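Rho guanine nucleotide exchange factor 3 (Mus musculus, PDB 2Z0Q) acts as a guanine nucleotide exchange factor for the small GTPases RhoA and RhoB, and is represented here by its DH-PH piece. Local coordinates at residues Ala23-Glu26 with Leu27-Glu31; Asn333-Gln336 with Trp337-Cys340; Gln58-Asn61 with Gln62-Thr66; Glu206-Tyr209 with Tyr210-Leu214. All blocks are in the same frame, centred on the assembly; numbering follows the deposited sequence.

Interaction 1. Residues Ala23-Glu26 with Leu27-Glu31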
loop_
_atom_site.group_PDB
_atom_site.type_symbol
_atom_site.label_atom_id
_atom_site.label_comp_id
_atom_site.label_asym_id
_atom_site.label_seq_id
_atom_site.Cartn_x
_atom_site.Cartn_y
_atom_site.Cartn_z
ATOM N N ALA A 23 24.004 12.582 -7.700
ATOM C CA ALA A 23 22.565 12.670 -7.511
ATOM C C ALA A 23 21.801 12.563 -8.843
ATOM O O ALA A 23 20.738 11.954 -8.900
ATOM C CB ALA A 23 22.210 14.015 -6.759
ATOM N N ILE A 24 22.349 13.154 -9.901
ATOM C CA ILE A 24 21.694 13.125 -11.214
ATOM C C ILE A 24 21.751 11.707 -11.816
ATOM O O ILE A 24 20.779 11.188 -12.380
ATOM C CB ILE A 24 22.365 14.137 -12.141
ATOM C CG1 ILE A 24 21.982 15.543 -11.694
ATOM C CG2 ILE A 24 21.937 13.917 -13.609
ATOM C CD1 ILE A 24 22.824 16.635 -12.381
ATOM N N PHE A 25 22.902 11.063 -11.663
ATOM C CA PHE A 25 23.039 9.717 -12.194
ATOM C C PHE A 25 22.080 8.768 -11.460
ATOM O O PHE A 25 21.430 7.931 -12.084
ATOM C CB PHE A 25 24.495 9.221 -12.033
ATOM C CG PHE A 25 24.828 8.071 -12.935
ATOM C CD1 PHE A 25 25.089 8.304 -14.278
ATOM C CD2 PHE A 25 24.793 6.774 -12.470
ATOM C CE1 PHE A 25 25.299 7.246 -15.148
ATOM C CE2 PHE A 25 25.005 5.693 -13.345
ATOM C CZ PHE A 25 25.250 5.945 -14.668
ATOM N N GLU A 26 21.990 8.928 -10.134
ATOM C CA GLU A 26 21.129 8.106 -9.299
ATOM C C GLU A 26 19.669 8.239 -9.711
ATOM O O GLU A 26 18.923 7.257 -9.719
ATOM C CB GLU A 26 21.302 8.490 -7.820
ATOM C CG GLU A 26 22.635 7.920 -7.209
ATOM C CD GLU A 26 23.140 8.688 -5.992
ATOM O OE1 GLU A 26 22.335 9.385 -5.331
ATOM O OE2 GLU A 26 24.357 8.597 -5.689
ATOM N N LEU A 27 19.258 9.475 -10.008
ATOM C CA LEU A 27 17.887 9.706 -10.466
ATOM C C LEU A 27 17.583 8.830 -11.678
ATOM O O LEU A 27 16.587 8.126 -11.713
ATOM C CB LEU A 27 17.710 11.167 -10.878
ATOM C CG LEU A 27 16.328 11.462 -11.491
ATOM C CD1 LEU A 27 15.271 11.214 -10.431
ATOM C CD2 LEU A 27 16.261 12.959 -11.945
ATOM N N SER A 28 18.448 8.850 -12.674
ATOM C CA SER A 28 18.155 8.050 -13.863
ATOM C C SER A 28 18.267 6.550 -13.568
ATOM O O SER A 28 17.494 5.734 -14.113
ATOM C CB SER A 28 19.077 8.437 -15.035
ATOM O OG SER A 28 20.261 7.684 -14.949
ATOM N N GLN A 29 19.185 6.155 -12.692
ATOM C CA GLN A 29 19.267 4.723 -12.407
ATOM C C GLN A 29 17.974 4.232 -11.769
ATOM O O GLN A 29 17.586 3.074 -11.956
ATOM C CB GLN A 29 20.429 4.376 -11.463
ATOM C CG GLN A 29 21.817 4.596 -12.074
ATOM C CD GLN A 29 22.937 4.113 -11.146
ATOM O OE1 GLN A 29 23.738 3.197 -11.496
ATOM N NE2 GLN A 29 22.991 4.703 -9.949
ATOM N N GLY A 30 17.305 5.097 -11.000
ATOM C CA GLY A 30 16.077 4.668 -10.355
ATOM C C GLY A 30 14.950 4.469 -11.357
ATOM O O GLY A 30 14.053 3.637 -11.142
ATOM N N GLU A 31 14.971 5.269 -12.426
ATOM C CA GLU A 31 13.971 5.161 -13.495
ATOM C C GLU A 31 14.226 3.791 -14.168
ATOM O O GLU A 31 13.302 2.995 -14.401
ATOM C CB GLU A 31 14.164 6.280 -14.520
ATOM C CG GLU A 31 13.886 7.697 -13.943
ATOM C CD GLU A 31 12.484 7.785 -13.420
ATOM O OE1 GLU A 31 11.571 7.378 -14.154
ATOM O OE2 GLU A 31 12.277 8.238 -12.273
#
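Phe25 and Gln29, four residues apart on one face of helix 15-51, make the main side-chain contact of this turn. With chi1 at -161° Phe25 sets CG opposite its own backbone N, and the ring swings along the helix toward Gln29, whose amide oxygen reaches the ring rim: OE1 lies 3.4 Å from Phe25 CE2, near the ring plane. The amide is inclined to the ring by 56°, so the two flat groups meet at an angle and do not stack. Gln29 CG also rests 3.4 Å from Phe25 O.

That carbonyl is gripped twice. Gln29 N donates to Phe25 O at 2.9 Å, while the hydroxyl Ser28 OG donates to Phe25 O at 3.1 Å from a tilted position. Ser28 holds OG between its backbone N and carbonyl carbon (chi1 87°), which folds the hydroxyl back onto the preceding turn.

On another flank Ala23, Ile24 and Leu27 all touch Ile170 of helix 155-172. Ser28 separately faces helix 67-84, meeting Leu78 and Leu81. A more exposed Phe25-Gln29 pair backed by buried Ala23, Ile24 and Leu27 is the amphipathic pattern of a long helix in the DH domain's helical bundle.

Interaction 2. Residues Asn333-Gln336 with Trp337-Cys340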
loop_
_atom_site.group_PDB
_atom_site.type_symbol
_atom_site.label_atom_id
_atom_site.label_comp_id
_atom_site.label_asym_id
_atom_site.label_seq_id
_atom_site.Cartn_x
_atom_site.Cartn_y
_atom_site.Cartn_z
ATOM N N ASN A 333 3.619 -6.481 12.762
ATOM C CA ASN A 333 2.201 -6.260 12.476
ATOM C C ASN A 333 1.387 -6.166 13.778
ATOM O O ASN A 333 0.425 -5.415 13.851
ATOM C CB ASN A 333 1.638 -7.393 11.596
ATOM C CG ASN A 333 0.231 -7.087 11.059
ATOM O OD1 ASN A 333 -0.030 -5.995 10.531
ATOM N ND2 ASN A 333 -0.678 -8.050 11.185
ATOM N N LYS A 334 1.765 -6.945 14.789
ATOM C CA LYS A 334 1.041 -6.875 16.067
ATOM C C LYS A 334 1.209 -5.485 16.677
ATOM O O LYS A 334 0.236 -4.854 17.102
ATOM C CB LYS A 334 1.537 -7.938 17.058
ATOM C CG LYS A 334 1.015 -7.625 18.506
ATOM C CD LYS A 334 1.173 -8.821 19.445
ATOM C CE LYS A 334 1.102 -8.351 20.926
ATOM N NZ LYS A 334 1.148 -9.541 21.833
ATOM N N GLN A 335 2.445 -4.966 16.692
ATOM C CA GLN A 335 2.649 -3.623 17.235
ATOM C C GLN A 335 1.859 -2.565 16.451
ATOM O O GLN A 335 1.307 -1.657 17.056
ATOM C CB GLN A 335 4.162 -3.252 17.261
ATOM C CG GLN A 335 4.476 -1.995 18.107
ATOM C CD GLN A 335 4.131 -2.178 19.586
ATOM O OE1 GLN A 335 4.506 -3.184 20.193
ATOM N NE2 GLN A 335 3.433 -1.207 20.164
ATOM N N GLN A 336 1.817 -2.691 15.117
ATOM C CA GLN A 336 1.078 -1.756 14.257
ATOM C C GLN A 336 -0.385 -1.694 14.690
ATOM O O GLN A 336 -0.964 -0.629 14.827
ATOM C CB GLN A 336 1.154 -2.208 12.789
ATOM C CG GLN A 336 2.582 -2.306 12.189
ATOM C CD GLN A 336 2.568 -2.732 10.708
ATOM O OE1 GLN A 336 2.134 -3.849 10.357
ATOM N NE2 GLN A 336 3.038 -1.830 9.826
ATOM N N TRP A 337 -0.984 -2.866 14.895
ATOM C CA TRP A 337 -2.368 -2.937 15.370
ATOM C C TRP A 337 -2.528 -2.291 16.737
ATOM O O TRP A 337 -3.446 -1.514 16.963
ATOM C CB TRP A 337 -2.843 -4.393 15.415
ATOM C CG TRP A 337 -3.428 -4.846 14.109
ATOM C CD1 TRP A 337 -2.844 -5.645 13.167
ATOM C CD2 TRP A 337 -4.711 -4.486 13.591
ATOM N NE1 TRP A 337 -3.699 -5.804 12.089
ATOM C CE2 TRP A 337 -4.843 -5.105 12.329
ATOM C CE3 TRP A 337 -5.761 -3.705 14.072
ATOM C CZ2 TRP A 337 -5.994 -4.954 11.543
ATOM C CZ3 TRP A 337 -6.900 -3.553 13.293
ATOM C CH2 TRP A 337 -7.002 -4.181 12.042
ATOM N N LEU A 338 -1.648 -2.636 17.674
ATOM C CA LEU A 338 -1.734 -2.013 18.992
ATOM C C LEU A 338 -1.611 -0.478 18.877
ATOM O O LEU A 338 -2.412 0.265 19.456
ATOM C CB LEU A 338 -0.610 -2.562 19.904
ATOM C CG LEU A 338 -0.640 -4.038 20.283
ATOM C CD1 LEU A 338 0.466 -4.300 21.340
ATOM C CD2 LEU A 338 -1.989 -4.400 20.878
ATOM N N ASN A 339 -0.615 -0.004 18.113
ATOM C CA ASN A 339 -0.421 1.451 17.958
ATOM C C ASN A 339 -1.668 2.123 17.364
ATOM O O ASN A 339 -2.154 3.111 17.901
ATOM C CB ASN A 339 0.785 1.764 17.047
ATOM C CG ASN A 339 2.110 1.253 17.595
ATOM O OD1 ASN A 339 2.253 0.958 18.787
ATOM N ND2 ASN A 339 3.111 1.168 16.712
ATOM N N CYS A 340 -2.210 1.569 16.269
ATOM C CA CYS A 340 -3.392 2.176 15.639
ATOM C C CYS A 340 -4.638 2.194 16.501
ATOM O O CYS A 340 -5.360 3.170 16.529
ATOM C CB CYS A 340 -3.704 1.497 14.304
ATOM S SG CYS A 340 -2.459 1.829 13.056
#
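Asn333 and Trp337 meet one turn apart on helix 331-345, the C-terminal helix of the PH fold, which packs against the end of its curled beta-sheet. The first shell is carried by the Asn333 carbonyl: Trp337 N donates to Asn333 O at 3.1 Å, and Trp337 CD1 comes within 3.3 Å of Asn333 O, which sits near the indole plane at the ring's edge. One oxygen thus faces both the backbone and the side chain of the tryptophan.

Round the helix, Gln335 and Asn339 link their side-chain amides. Gln335 NE2 donates to Asn339 OD1 at 2.8 Å, nearly straight (167°), and the acceptor lies in the Gln335 amide plane. NE2 stands tilted from the Asn339 carbonyl plane, and the two amides are turned 44° against each other. A bend at chi2 (63°) turns the Gln335 chain forward along the helix, toward Asn339. This pair lies on the exposed side.

A third contact, looser, puts Lys334 CE 4.1 Å from Leu338 CD1. The lysine's strongest polar ties lie outside the helix: NZ forms a salt bridge with Asp285 and a hydrogen bond to Phe310 O, and Leu338 touches Leu283 and Asp285 on the same strand, 282-285.

Farther out, Trp337 is positioned by Cys234 and Leu238 of strand 232-240 and by Val248 of strand 245-251. Cys340 joins it against Cys234, while Cys340 N donates to Gln336 O at 2.9 Å.

Interaction 3. Residues Gln58-Asn61 with Gln62-Thr66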
loop_
_atom_site.group_PDB
_atom_site.type_symbol
_atom_site.label_atom_id
_atom_site.label_comp_id
_atom_site.label_asym_id
_atom_site.label_seq_id
_atom_site.Cartn_x
_atom_site.Cartn_y
_atom_site.Cartn_z
ATOM N N GLN A 58 -9.708 -11.524 -16.526
ATOM C CA GLN A 58 -10.244 -10.364 -15.841
ATOM C C GLN A 58 -9.317 -9.982 -14.675
ATOM O O GLN A 58 -8.797 -8.863 -14.623
ATOM C CB GLN A 58 -11.642 -10.679 -15.304
ATOM C CG GLN A 58 -12.662 -11.070 -16.371
ATOM C CD GLN A 58 -12.435 -12.460 -16.961
ATOM O OE1 GLN A 58 -12.493 -13.474 -16.255
ATOM N NE2 GLN A 58 -12.187 -12.507 -18.272
ATOM N N GLU A 59 -9.130 -10.928 -13.755
ATOM C CA GLU A 59 -8.294 -10.753 -12.568
ATOM C C GLU A 59 -6.863 -10.304 -12.831
ATOM O O GLU A 59 -6.316 -9.515 -12.062
ATOM C CB GLU A 59 -8.263 -12.053 -11.754
ATOM C CG GLU A 59 -9.626 -12.475 -11.225
ATOM C CD GLU A 59 -9.612 -13.868 -10.630
ATOM O OE1 GLU A 59 -8.844 -14.721 -11.119
ATOM O OE2 GLU A 59 -10.371 -14.117 -9.679
ATOM N N LEU A 60 -6.254 -10.828 -13.894
ATOM C CA LEU A 60 -4.889 -10.479 -14.258
ATOM C C LEU A 60 -4.864 -9.094 -14.851
ATOM O O LEU A 60 -3.903 -8.343 -14.642
ATOM C CB LEU A 60 -4.324 -11.472 -15.285
ATOM C CG LEU A 60 -4.044 -12.889 -14.787
ATOM C CD1 LEU A 60 -3.631 -13.786 -15.950
ATOM C CD2 LEU A 60 -2.950 -12.838 -13.739
ATOM N N ASN A 61 -5.906 -8.752 -15.608
ATOM C CA ASN A 61 -5.971 -7.430 -16.220
ATOM C C ASN A 61 -6.099 -6.397 -15.125
ATOM O O ASN A 61 -5.536 -5.305 -15.231
ATOM C CB ASN A 61 -7.168 -7.294 -17.165
ATOM C CG ASN A 61 -7.012 -8.114 -18.429
ATOM O OD1 ASN A 61 -5.932 -8.176 -19.022
ATOM N ND2 ASN A 61 -8.097 -8.731 -18.864
ATOM N N GLN A 62 -6.834 -6.754 -14.073
ATOM C CA GLN A 62 -7.046 -5.844 -12.959
ATOM C C GLN A 62 -5.811 -5.678 -12.075
ATOM O O GLN A 62 -5.759 -4.775 -11.238
ATOM C CB GLN A 62 -8.210 -6.314 -12.088
ATOM C CG GLN A 62 -8.776 -5.189 -11.224
ATOM C CD GLN A 62 -9.696 -5.680 -10.128
ATOM O OE1 GLN A 62 -10.616 -6.452 -10.374
ATOM N NE2 GLN A 62 -9.450 -5.227 -8.907
ATOM N N ILE A 63 -4.820 -6.544 -12.254
ATOM C CA ILE A 63 -3.609 -6.463 -11.449
ATOM C C ILE A 63 -2.415 -5.849 -12.184
ATOM O O ILE A 63 -1.711 -5.023 -11.613
ATOM C CB ILE A 63 -3.254 -7.868 -10.879
ATOM C CG1 ILE A 63 -4.306 -8.253 -9.828
ATOM C CG2 ILE A 63 -1.861 -7.878 -10.264
ATOM C CD1 ILE A 63 -4.137 -9.638 -9.243
ATOM N N PHE A 64 -2.197 -6.212 -13.446
ATOM C CA PHE A 64 -1.052 -5.671 -14.188
ATOM C C PHE A 64 -1.454 -4.715 -15.312
ATOM O O PHE A 64 -0.611 -4.067 -15.943
ATOM C CB PHE A 64 -0.219 -6.816 -14.787
ATOM C CG PHE A 64 0.050 -7.939 -13.833
ATOM C CD1 PHE A 64 -0.968 -8.830 -13.474
ATOM C CD2 PHE A 64 1.319 -8.113 -13.283
ATOM C CE1 PHE A 64 -0.722 -9.873 -12.583
ATOM C CE2 PHE A 64 1.572 -9.158 -12.391
ATOM C CZ PHE A 64 0.547 -10.038 -12.044
ATOM N N GLY A 65 -2.757 -4.633 -15.552
ATOM C CA GLY A 65 -3.271 -3.787 -16.609
ATOM C C GLY A 65 -2.853 -2.335 -16.585
ATOM O O GLY A 65 -2.458 -1.786 -17.616
ATOM N N THR A 66 -2.926 -1.690 -15.430
ATOM C CA THR A 66 -2.551 -0.287 -15.391
ATOM C C THR A 66 -1.059 -0.045 -15.381
ATOM O O THR A 66 -0.600 0.967 -15.913
ATOM C CB THR A 66 -3.149 0.427 -14.193
ATOM O OG1 THR A 66 -4.525 0.055 -14.055
ATOM C CG2 THR A 66 -3.058 1.946 -14.410
#
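Leu60 and Phe64 cross one turn apart on helix 57-64, with Leu60 CD2 reaching Phe64 CE1 at 3.9 Å. The ring is turned so that its edge addresses the backbone of the preceding turn: Phe64 CD1 lies 3.2 Å from Leu60 O, which sits in the ring plane. Leu60 O also accepts a bond from Phe64 N at 3.0 Å, and Ile63 N gives Leu60 O a weak one. Phe64 chi1 of -46° places CG opposite its carbonyl carbon, which sets the ring edge-on beside the Leu60 carbonyl. One face of the ring is covered by its neighbour, Ile63 CG2 standing 3.2 Å above the Phe64 plane and toward the rim. Ile63 CG1 meanwhile approaches Glu59 O at 3.3 Å.

Beyond Phe64, Gly65 N gives Asn61 O a weak bond.

Putting an alanine at Phe64 would probably open a gap beside Leu60 CD2 and leave Ile63 CG2 without the ring face it covers.

Phe64 and Leu60 both touch Met49 of helix 15-51, and Phe64 meets the rings of His46 and Phe152. Ile63 turns to Leu121 of helix 107-125, where Glu59 forms a salt bridge with Lys125, so the short helix 57-64 touches two long helices of the DH domain.

Interaction 4. Residues Glu206-Tyr209 with Tyr210-Leu214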
loop_
_atom_site.group_PDB
_atom_site.type_symbol
_atom_site.label_atom_id
_atom_site.label_comp_id
_atom_site.label_asym_id
_atom_site.label_seq_id
_atom_site.Cartn_x
_atom_site.Cartn_y
_atom_site.Cartn_z
ATOM N N GLU A 206 -9.999 4.139 -0.335
ATOM C CA GLU A 206 -9.891 2.905 0.436
ATOM C C GLU A 206 -11.061 2.728 1.399
ATOM O O GLU A 206 -11.684 1.649 1.450
ATOM C CB GLU A 206 -8.576 2.869 1.209
ATOM C CG GLU A 206 -8.330 1.517 1.826
ATOM C CD GLU A 206 -6.973 1.398 2.516
ATOM O OE1 GLU A 206 -6.665 2.285 3.345
ATOM O OE2 GLU A 206 -6.242 0.404 2.239
ATOM N N CYS A 207 -11.365 3.779 2.155
ATOM C CA CYS A 207 -12.462 3.778 3.112
ATOM C C CYS A 207 -13.812 3.512 2.405
ATOM O O CYS A 207 -14.619 2.714 2.868
ATOM C CB CYS A 207 -12.492 5.129 3.847
ATOM S SG CYS A 207 -13.740 5.301 5.089
ATOM N N ARG A 208 -14.047 4.173 1.279
ATOM C CA ARG A 208 -15.287 3.993 0.537
ATOM C C ARG A 208 -15.402 2.563 -0.036
ATOM O O ARG A 208 -16.475 1.927 0.025
ATOM C CB ARG A 208 -15.328 5.040 -0.590
ATOM C CG ARG A 208 -16.660 5.148 -1.319
ATOM C CD ARG A 208 -16.623 6.290 -2.385
ATOM N NE ARG A 208 -15.600 6.062 -3.416
ATOM C CZ ARG A 208 -14.481 6.776 -3.563
ATOM N NH1 ARG A 208 -14.201 7.799 -2.748
ATOM N NH2 ARG A 208 -13.620 6.456 -4.526
ATOM N N TYR A 209 -14.312 2.072 -0.605
ATOM C CA TYR A 209 -14.261 0.738 -1.203
ATOM C C TYR A 209 -14.662 -0.339 -0.190
ATOM O O TYR A 209 -15.500 -1.209 -0.479
ATOM C CB TYR A 209 -12.842 0.412 -1.691
ATOM C CG TYR A 209 -12.713 -0.988 -2.273
ATOM C CD1 TYR A 209 -13.044 -1.231 -3.602
ATOM C CD2 TYR A 209 -12.314 -2.071 -1.483
ATOM C CE1 TYR A 209 -12.998 -2.509 -4.143
ATOM C CE2 TYR A 209 -12.256 -3.370 -2.014
ATOM C CZ TYR A 209 -12.613 -3.575 -3.353
ATOM O OH TYR A 209 -12.650 -4.835 -3.875
ATOM N N TYR A 210 -14.050 -0.308 0.997
ATOM C CA TYR A 210 -14.405 -1.359 1.961
ATOM C C TYR A 210 -15.786 -1.162 2.566
ATOM O O TYR A 210 -16.494 -2.148 2.781
ATOM C CB TYR A 210 -13.308 -1.506 3.026
ATOM C CG TYR A 210 -12.086 -2.160 2.443
ATOM C CD1 TYR A 210 -12.108 -3.500 2.054
ATOM C CD2 TYR A 210 -10.886 -1.438 2.272
ATOM C CE1 TYR A 210 -10.998 -4.120 1.524
ATOM C CE2 TYR A 210 -9.764 -2.055 1.736
ATOM C CZ TYR A 210 -9.824 -3.402 1.367
ATOM O OH TYR A 210 -8.729 -4.026 0.833
ATOM N N LYS A 211 -16.218 0.080 2.798
ATOM C CA LYS A 211 -17.565 0.283 3.332
ATOM C C LYS A 211 -18.625 -0.279 2.372
ATOM O O LYS A 211 -19.638 -0.835 2.804
ATOM C CB LYS A 211 -17.854 1.773 3.563
ATOM C CG LYS A 211 -17.347 2.299 4.890
ATOM C CD LYS A 211 -17.274 3.829 4.955
ATOM C CE LYS A 211 -18.636 4.473 4.829
ATOM N NZ LYS A 211 -18.465 5.949 5.090
ATOM N N GLU A 212 -18.396 -0.134 1.072
ATOM C CA GLU A 212 -19.386 -0.616 0.099
ATOM C C GLU A 212 -19.382 -2.131 -0.016
ATOM O O GLU A 212 -20.333 -2.724 -0.533
ATOM C CB GLU A 212 -19.123 0.022 -1.281
ATOM C CG GLU A 212 -19.012 1.538 -1.184
ATOM C CD GLU A 212 -18.966 2.247 -2.530
ATOM O OE1 GLU A 212 -18.318 1.731 -3.478
ATOM O OE2 GLU A 212 -19.573 3.333 -2.618
ATOM N N ARG A 213 -18.322 -2.759 0.490
ATOM C CA ARG A 213 -18.202 -4.201 0.428
ATOM C C ARG A 213 -18.577 -4.922 1.742
ATOM O O ARG A 213 -18.522 -6.159 1.800
ATOM C CB ARG A 213 -16.793 -4.594 0.008
ATOM C CG ARG A 213 -16.324 -4.080 -1.373
ATOM C CD ARG A 213 -17.025 -4.748 -2.511
ATOM N NE ARG A 213 -16.445 -4.372 -3.815
ATOM C CZ ARG A 213 -15.996 -5.255 -4.710
ATOM N NH1 ARG A 213 -16.041 -6.567 -4.444
ATOM N NH2 ARG A 213 -15.547 -4.839 -5.901
ATOM N N LEU A 214 -18.966 -4.168 2.765
ATOM C CA LEU A 214 -19.393 -4.805 4.035
ATOM C C LEU A 214 -20.748 -5.463 3.802
ATOM O O LEU A 214 -21.617 -4.913 3.110
ATOM C CB LEU A 214 -19.514 -3.777 5.162
ATOM C CG LEU A 214 -18.165 -3.127 5.575
ATOM C CD1 LEU A 214 -18.414 -2.095 6.680
ATOM C CD2 LEU A 214 -17.196 -4.222 6.098
HETATM O O HOH W 1 -16.389 -1.484 -3.444
#
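Tyr209 touches Tyr210 with the edge of its ring and Arg213 with its phenol oxygen, and following it outward from the backbone separates the two contacts. Tyr209 CB lies against the adjacent backbone N of Tyr210. With CG opposite the backbone N (chi1 178°), the ring runs on toward the end of helix 180-213. On one rim, Tyr209 CD2 stands 3.7 Å above the centre of the Tyr210 ring and Tyr209 CE2 is 3.8 Å from Tyr210 CE1. The planes stand at 89° with centroids 5.0 Å apart, which defines a T-shaped pair. Over one face of the Tyr209 ring runs Arg213, with its CG above the plane and its NH2 3.9 Å from Tyr209 CE1. At the tip, Tyr209 OH sits over the centre of one guanidinium face, 3.5 Å from Arg213 CZ.

Arg213, folded back at chi2, is placed by bonds beside the ring. Its NE donates to a water that in turn donates to Tyr209 O, and NH1 bonds Leu267 O.

Tyr210 also meets the rings of His235, Phe249 and Tyr269 in the PH domain, and Val116 and Ala120 of helix 107-125. An alanine in place of Tyr210 would probably leave the Tyr209 edge without its aromatic face and the Tyr209 ring freer to turn.

At this junction of the DH and PH domains, the geometry is consistent with the phenol oxygen resting on the guanidinium face while the water and Leu267 O engage N-H groups of the cation.

In the fold
All four contacts join successive turns of a single helix, each with one flank against the fold and another toward solvent. Interactions 1 and 3 belong to the DH bundle: the first lies on helix 15-51 itself, the other packs against it farther along, with centres about 29 Å apart. Interaction 3 is chiefly apolar, whereas interaction 2 keeps its Gln335-Asn339 amide pair on the exposed side and interaction 1 sets a partly exposed amide beside an exposed ring. Interaction 4, the most aromatic, joins the domains: Tyr209 and Tyr210 touch helix 107-125, which interaction 3 also uses, while Tyr210 meets Phe249 and Tyr269 of the PH strands. Nearest atoms of interactions 3 and 4 are about 6 Å apart.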